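Local coordinates for synaptotagmin-1 (Arabidopsis thaliana, PDB 7AS6), which helps maintain plasma membrane integrity during freezing and osmotic stress, and is represented here by its C2A domain, a probable calcium- and phospholipid-binding beta sandwich, at residues A107-L112 against K131-L136; K13-V18 against E57-F62. All blocks are in the same frame, centred on the assembly; numbering follows the deposited sequence.

Contact 1 of 2, residues A107-L112 against K131-L136; sequences AFTLEL and KLEVEL
Phe-108 with Val-134 and Leu-110 with Leu-132 each exchange two backbone hydrogen bonds, which zips strands 107-111 and 131-136 together antiparallel, their short axes 156° apart in direction. The straightest of the four bonds, Leu-132 N to Leu-110 O, spans 2.8 Å with 174° at the hydrogen. At the non-hydrogen-bonded pair between them, Thr-109 with Glu-133, CA-H...O contacts take over, as from Glu-133 CA to Phe-108 O, 3.4 Å.

On the apolar face, Leu-136 crosses Phe-108 at about a right angle and sets its CG 3.7 Å from Phe-108 CE2; CD1 of the same leucine also touches CE2. The base of the phenylalanine meets the valine paired with it across the strands, Phe-108 CB to Val-134 CG2 being 4.2 Å. Just past the end of its strand, Leu-112 slants across Leu-132, with Leu-112 CD2 4.1 Å from Leu-132 CB. This is the inward side of the C2 beta sandwich: Leu-95 and Phe-76 of the second sheet pack on it, and strand 106-111 is one of the two edge strands of the first.

The other face is polar. Lys-131 lays its aliphatic chain against Thr-109, Lys-131 CD coming within 3.7 Å of Thr-109 CG2. A bend at the end of the lysine (chi4 55°) brings NZ beside Glu-111, in a long, weak salt bridge of 3.3 Å from Lys-131 NZ to Glu-111 OE2; Tyr-128 OH is a second partner of that ammonium. Glu-133 runs side by side with Thr-109, its CG 3.9 Å from Thr-109 OG1, but its carboxylate is engaged by Arg-16 through OE1.

Contact 2 of 2, residues K13-V18 against E57-F62; sequences KVVRAV and EWNEEF. With EDO (1,2-ethanediol), chain H; EDO (1,2-ethanediol), chain G.
Val-14 and Val-15 hold strand 57-62 through the backbone, antiparallel but not in simple register. Val-14 pairs with Glu-60 in both directions, Val-14 N to Glu-60 O being 2.8 Å. One residue on, the carbonyl of Val-15 takes two donors from the same face of its plane: Trp-58 N at 2.8 Å and Asn-59 N at 3.1 Å from Val-15 O. The register slips by one here. Asn-59 and Glu-60 both face Val-14, a G1 beta bulge in which Asn-59 adopts the left-handed conformation (phi 55°), while Val-15 and Arg-16 form a classic bulge against Glu-133 on their other flank.

The charged contact joins Arg-16 to Glu-57. They lie side by side, and Arg-16 NH1 reaches Glu-57 OE2 at 2.6 Å, at the edge of the guanidinium, with the two group planes 52° apart. Val-15 CG1 sits over the centre of one guanidinium face, and Glu-133 takes NE, so the group is held from several directions.

Apolar packing fills the side facing into the C2 sandwich, where Val-33 and Ile-35 of the second sheet come up. Val-14 splits its branches: CG1 packs against Trp-58 CE3 at 3.7 Å, CG2 against Phe-62 CE2, at the phenyl edge, at 3.9 Å. Further along the indole, Trp-58 CZ3 touches Ala-17 CB at 3.8 Å, while its NE1 is bonded to Thr-48 O.

A 1,2-ethanediol, probably from the crystallisation liquor, bonds Glu-60 OE1 through O2 at 2.7 Å and brings its C2 near Phe-62 CE1 and CZ; the other carboxylate oxygen, Glu-60 OE2, is hydrogen-bonded to Thr-48 OG1.

How the contacts relate
Contacts 1 and 2 belong to the same four-stranded sheet and are stitched together where strands 131-140 and 8-18 run as neighbours: Lys-131 N probably bonds Val-18 O, and Glu-135 O probably accepts from Lys-13 N. Each contact joins one of these two central strands to an outermost strand, so both are only partly buried, mostly apolar toward the other sheet and largely polar or charged on the outer side. Regular pairing marks contact 1, whereas contact 2 is bulged. Their salt bridges differ too, long and weak in contact 1, short in contact 2, with Arg-16 to Glu-133 linking the two contacts across a single sheet face.

Contact 1 of 2, residues A107-L112 against K131-L136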
loop_
_atom_site.group_PDB
_atom_site.type_symbol
_atom_site.label_atom_id
_atom_site.label_comp_id
_atom_site.label_asym_id
_atom_site.label_seq_id
_atom_site.Cartn_x
_atom_site.Cartn_y
_atom_site.Cartn_z
ATOM N N ALA A 107 5.886 8.761 7.851
ATOM C CA ALA A 107 4.528 8.624 7.363
ATOM C C ALA A 107 4.380 9.360 6.043
ATOM O O ALA A 107 4.990 10.412 5.841
ATOM C CB ALA A 107 3.534 9.174 8.385
ATOM N N PHE A 108 3.576 8.792 5.141
ATOM C CA PHE A 108 3.307 9.369 3.833
ATOM C C PHE A 108 1.814 9.334 3.573
ATOM O O PHE A 108 1.115 8.413 4.005
ATOM C CB PHE A 108 4.025 8.605 2.700
ATOM C CG PHE A 108 5.507 8.460 2.903
ATOM C CD1 PHE A 108 6.388 9.400 2.387
ATOM C CD2 PHE A 108 6.022 7.384 3.610
ATOM C CE1 PHE A 108 7.761 9.274 2.579
ATOM C CE2 PHE A 108 7.396 7.249 3.802
ATOM C CZ PHE A 108 8.263 8.195 3.287
ATOM N N THR A 109 1.327 10.336 2.848
ATOM C CA THR A 109 -0.045 10.339 2.344
ATOM C C THR A 109 0.000 10.296 0.823
ATOM O O THR A 109 0.471 11.244 0.187
ATOM C CB THR A 109 -0.804 11.571 2.821
ATOM O OG1 THR A 109 -0.831 11.581 4.255
ATOM C CG2 THR A 109 -2.227 11.538 2.279
ATOM N N LEU A 110 -0.489 9.203 0.243
ATOM C CA LEU A 110 -0.506 9.022 -1.200
ATOM C C LEU A 110 -1.919 9.250 -1.707
ATOM O O LEU A 110 -2.869 8.625 -1.224
ATOM C CB LEU A 110 -0.035 7.617 -1.585
ATOM C CG LEU A 110 1.245 7.184 -0.873
ATOM C CD1 LEU A 110 1.606 5.733 -1.177
ATOM C CD2 LEU A 110 2.370 8.116 -1.273
ATOM N N GLU A 111 -2.064 10.152 -2.665
ATOM C CA GLU A 111 -3.360 10.319 -3.301
ATOM C C GLU A 111 -3.561 9.173 -4.278
ATOM O O GLU A 111 -2.644 8.816 -5.022
ATOM C CB GLU A 111 -3.456 11.679 -3.995
ATOM C CG GLU A 111 -3.456 12.840 -2.989
ATOM C CD GLU A 111 -3.963 14.159 -3.566
ATOM O OE1 GLU A 111 -4.353 14.185 -4.757
ATOM O OE2 GLU A 111 -3.971 15.169 -2.822
ATOM N N LEU A 112 -4.737 8.559 -4.239
ATOM C CA LEU A 112 -5.023 7.441 -5.126
ATOM C C LEU A 112 -5.354 7.953 -6.515
ATOM O O LEU A 112 -6.140 8.894 -6.670
ATOM C CB LEU A 112 -6.173 6.615 -4.570
ATOM C CG LEU A 112 -5.780 6.079 -3.204
ATOM C CD1 LEU A 112 -6.984 5.496 -2.520
ATOM C CD2 LEU A 112 -4.679 5.043 -3.360
ATOM N N LYS A 131 -7.426 9.155 -0.285
ATOM C CA LYS A 131 -6.032 9.185 0.127
ATOM C C LYS A 131 -5.715 7.891 0.850
ATOM O O LYS A 131 -6.562 7.353 1.567
ATOM C CB LYS A 131 -5.748 10.385 1.046
ATOM C CG LYS A 131 -5.781 11.721 0.335
ATOM C CD LYS A 131 -5.555 12.880 1.292
ATOM C CE LYS A 131 -5.209 14.160 0.534
ATOM N NZ LYS A 131 -6.235 14.497 -0.489
ATOM N N LEU A 132 -4.506 7.380 0.654
ATOM C CA LEU A 132 -3.999 6.269 1.444
ATOM C C LEU A 132 -2.874 6.780 2.326
ATOM O O LEU A 132 -1.998 7.505 1.847
ATOM C CB LEU A 132 -3.479 5.147 0.555
ATOM C CG LEU A 132 -3.073 3.870 1.281
ATOM C CD1 LEU A 132 -4.278 3.212 1.926
ATOM C CD2 LEU A 132 -2.359 2.895 0.347
ATOM N N GLU A 133 -2.901 6.417 3.610
ATOM C CA GLU A 133 -1.855 6.806 4.562
ATOM C C GLU A 133 -1.065 5.577 4.984
ATOM O O GLU A 133 -1.650 4.571 5.408
ATOM C CB GLU A 133 -2.446 7.510 5.784
ATOM C CG GLU A 133 -3.258 8.741 5.380
ATOM C CD GLU A 133 -3.635 9.637 6.542
ATOM O OE1 GLU A 133 -3.357 9.264 7.703
ATOM O OE2 GLU A 133 -4.202 10.729 6.289
ATOM N N VAL A 134 0.260 5.646 4.831
ATOM C CA VAL A 134 1.149 4.523 5.099
ATOM C C VAL A 134 2.359 5.027 5.886
ATOM O O VAL A 134 2.601 6.232 5.996
ATOM C CB VAL A 134 1.616 3.821 3.806
ATOM C CG1 VAL A 134 0.439 3.510 2.883
ATOM C CG2 VAL A 134 2.621 4.679 3.088
ATOM N N GLU A 135 3.129 4.086 6.434
ATOM C CA GLU A 135 4.384 4.384 7.121
ATOM C C GLU A 135 5.453 3.411 6.668
ATOM O O GLU A 135 5.167 2.252 6.357
ATOM C CB GLU A 135 4.301 4.250 8.635
ATOM C CG GLU A 135 3.487 5.276 9.365
ATOM C CD GLU A 135 3.493 4.984 10.853
ATOM O OE1 GLU A 135 4.444 4.290 11.304
ATOM O OE2 GLU A 135 2.543 5.414 11.556
ATOM N N LEU A 136 6.686 3.881 6.660
ATOM C CA LEU A 136 7.823 3.037 6.345
ATOM C C LEU A 136 8.829 3.137 7.474
ATOM O O LEU A 136 9.072 4.225 8.003
ATOM C CB LEU A 136 8.482 3.445 5.030
ATOM C CG LEU A 136 7.632 3.544 3.768
ATOM C CD1 LEU A 136 8.536 3.863 2.594
ATOM C CD2 LEU A 136 6.846 2.270 3.512
#

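Contact 2 of 2, residues K13-V18 against E57-F62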
loop_
_atom_site.group_PDB
_atom_site.type_symbol
_atom_site.label_atom_id
_atom_site.label_comp_id
_atom_site.label_asym_id
_atom_site.label_seq_id
_atom_site.Cartn_x
_atom_site.Cartn_y
_atom_site.Cartn_z
ATOM N N LYS A 13 3.653 -0.099 6.997
ATOM C CA LYS A 13 2.397 -0.134 7.714
ATOM C C LYS A 13 1.368 0.521 6.815
ATOM O O LYS A 13 1.583 1.643 6.340
ATOM C CB LYS A 13 2.495 0.583 9.063
ATOM C CG LYS A 13 1.276 0.337 9.964
ATOM C CD LYS A 13 1.363 1.147 11.250
ATOM C CE LYS A 13 0.898 0.346 12.453
ATOM N NZ LYS A 13 1.249 1.069 13.716
ATOM N N VAL A 14 0.281 -0.193 6.538
ATOM C CA VAL A 14 -0.881 0.412 5.903
ATOM C C VAL A 14 -1.786 0.912 7.019
ATOM O O VAL A 14 -2.393 0.121 7.752
ATOM C CB VAL A 14 -1.615 -0.570 4.981
ATOM C CG1 VAL A 14 -2.839 0.116 4.365
ATOM C CG2 VAL A 14 -0.673 -1.053 3.888
ATOM N N VAL A 15 -1.910 2.224 7.123
ATOM C CA VAL A 15 -2.586 2.829 8.260
ATOM C C VAL A 15 -4.075 2.914 7.985
ATOM O O VAL A 15 -4.873 2.243 8.650
ATOM C CB VAL A 15 -2.009 4.219 8.576
ATOM C CG1 VAL A 15 -2.748 4.839 9.749
ATOM C CG2 VAL A 15 -0.517 4.106 8.875
ATOM N N ARG A 16 -4.457 3.744 7.017
ATOM C CA ARG A 16 -5.864 3.943 6.703
ATOM C C ARG A 16 -5.999 4.495 5.287
ATOM O O ARG A 16 -5.026 4.941 4.673
ATOM C CB ARG A 16 -6.519 4.883 7.722
ATOM C CG ARG A 16 -6.010 6.325 7.664
ATOM C CD ARG A 16 -6.488 7.158 8.868
ATOM N NE ARG A 16 -5.354 7.813 9.522
ATOM C CZ ARG A 16 -4.859 7.480 10.713
ATOM N NH1 ARG A 16 -5.408 6.501 11.419
ATOM N NH2 ARG A 16 -3.811 8.132 11.205
ATOM N N ALA A 17 -7.227 4.433 4.773
ATOM C CA ALA A 17 -7.636 5.194 3.606
ATOM C C ALA A 17 -8.738 6.148 4.034
ATOM O O ALA A 17 -9.495 5.869 4.968
ATOM C CB ALA A 17 -8.123 4.302 2.465
ATOM N N VAL A 18 -8.798 7.292 3.367
ATOM C CA VAL A 18 -9.745 8.347 3.700
ATOM C C VAL A 18 -10.395 8.820 2.418
ATOM O O VAL A 18 -9.710 9.067 1.418
ATOM C CB VAL A 18 -9.058 9.523 4.423
ATOM C CG1 VAL A 18 -10.030 10.659 4.639
ATOM C CG2 VAL A 18 -8.499 9.055 5.745
ATOM N N GLU A 57 -9.708 1.708 8.414
ATOM C CA GLU A 57 -8.550 1.774 9.293
ATOM C C GLU A 57 -7.980 0.368 9.433
ATOM O O GLU A 57 -8.647 -0.511 9.988
ATOM C CB GLU A 57 -8.970 2.323 10.647
ATOM C CG GLU A 57 -7.830 2.547 11.567
ATOM C CD GLU A 57 -7.592 4.014 11.790
ATOM O OE1 GLU A 57 -8.480 4.818 11.413
ATOM O OE2 GLU A 57 -6.525 4.358 12.339
ATOM N N TRP A 58 -6.768 0.145 8.918
ATOM C CA TRP A 58 -6.113 -1.163 8.947
ATOM C C TRP A 58 -5.028 -1.253 10.017
ATOM O O TRP A 58 -5.085 -2.123 10.887
ATOM C CB TRP A 58 -5.463 -1.481 7.599
ATOM C CG TRP A 58 -6.392 -1.785 6.491
ATOM C CD1 TRP A 58 -7.005 -2.974 6.249
ATOM C CD2 TRP A 58 -6.765 -0.913 5.427
ATOM N NE1 TRP A 58 -7.759 -2.890 5.114
ATOM C CE2 TRP A 58 -7.632 -1.632 4.588
ATOM C CE3 TRP A 58 -6.460 0.409 5.106
ATOM C CZ2 TRP A 58 -8.205 -1.074 3.456
ATOM C CZ3 TRP A 58 -7.025 0.963 3.981
ATOM C CH2 TRP A 58 -7.876 0.214 3.156
ATOM N N ASN A 59 -4.018 -0.388 9.935
ATOM C CA ASN A 59 -2.829 -0.464 10.786
ATOM C C ASN A 59 -2.173 -1.828 10.684
ATOM O O ASN A 59 -1.804 -2.451 11.680
ATOM C CB ASN A 59 -3.162 -0.135 12.225
ATOM C CG ASN A 59 -3.422 1.313 12.399
ATOM O OD1 ASN A 59 -2.677 2.144 11.883
ATOM N ND2 ASN A 59 -4.517 1.640 13.057
ATOM N N GLU A 60 -2.036 -2.297 9.458
ATOM C CA GLU A 60 -1.539 -3.633 9.199
ATOM C C GLU A 60 -0.124 -3.520 8.668
ATOM O O GLU A 60 0.195 -2.609 7.890
ATOM C CB GLU A 60 -2.480 -4.356 8.221
ATOM C CG GLU A 60 -3.657 -4.996 8.965
ATOM C CD GLU A 60 -4.738 -5.586 8.036
ATOM O OE1 GLU A 60 -4.384 -6.136 6.966
ATOM O OE2 GLU A 60 -5.942 -5.519 8.400
ATOM N N GLU A 61 0.733 -4.422 9.110
ATOM C CA GLU A 61 2.162 -4.259 8.919
ATOM C C GLU A 61 2.698 -5.366 8.027
ATOM O O GLU A 61 2.333 -6.531 8.189
ATOM C CB GLU A 61 2.900 -4.273 10.265
ATOM C CG GLU A 61 3.179 -2.893 10.825
ATOM C CD GLU A 61 4.619 -2.751 11.315
ATOM O OE1 GLU A 61 5.156 -3.746 11.864
ATOM O OE2 GLU A 61 5.217 -1.653 11.138
ATOM N N PHE A 62 3.586 -4.993 7.111
ATOM C CA PHE A 62 4.232 -5.913 6.184
ATOM C C PHE A 62 5.738 -5.653 6.157
ATOM O O PHE A 62 6.177 -4.518 6.348
ATOM C CB PHE A 62 3.661 -5.742 4.795
ATOM C CG PHE A 62 2.171 -5.810 4.760
ATOM C CD1 PHE A 62 1.539 -7.023 4.650
ATOM C CD2 PHE A 62 1.409 -4.660 4.878
ATOM C CE1 PHE A 62 0.166 -7.103 4.631
ATOM C CE2 PHE A 62 0.053 -4.724 4.869
ATOM C CZ PHE A 62 -0.579 -5.958 4.748
HETATM C C1 EDO H . -0.515 -9.018 7.524
HETATM O O1 EDO H . 0.475 -8.788 8.534
HETATM C C2 EDO H . -1.536 -7.883 7.574
HETATM O O2 EDO H . -2.684 -8.216 6.768
HETATM C C1 EDO G . -12.575 -1.790 10.925
HETATM O O1 EDO G . -11.226 -1.996 11.406
HETATM C C2 EDO G . -12.947 -0.310 10.954
HETATM O O2 EDO G . -12.064 0.419 10.088
#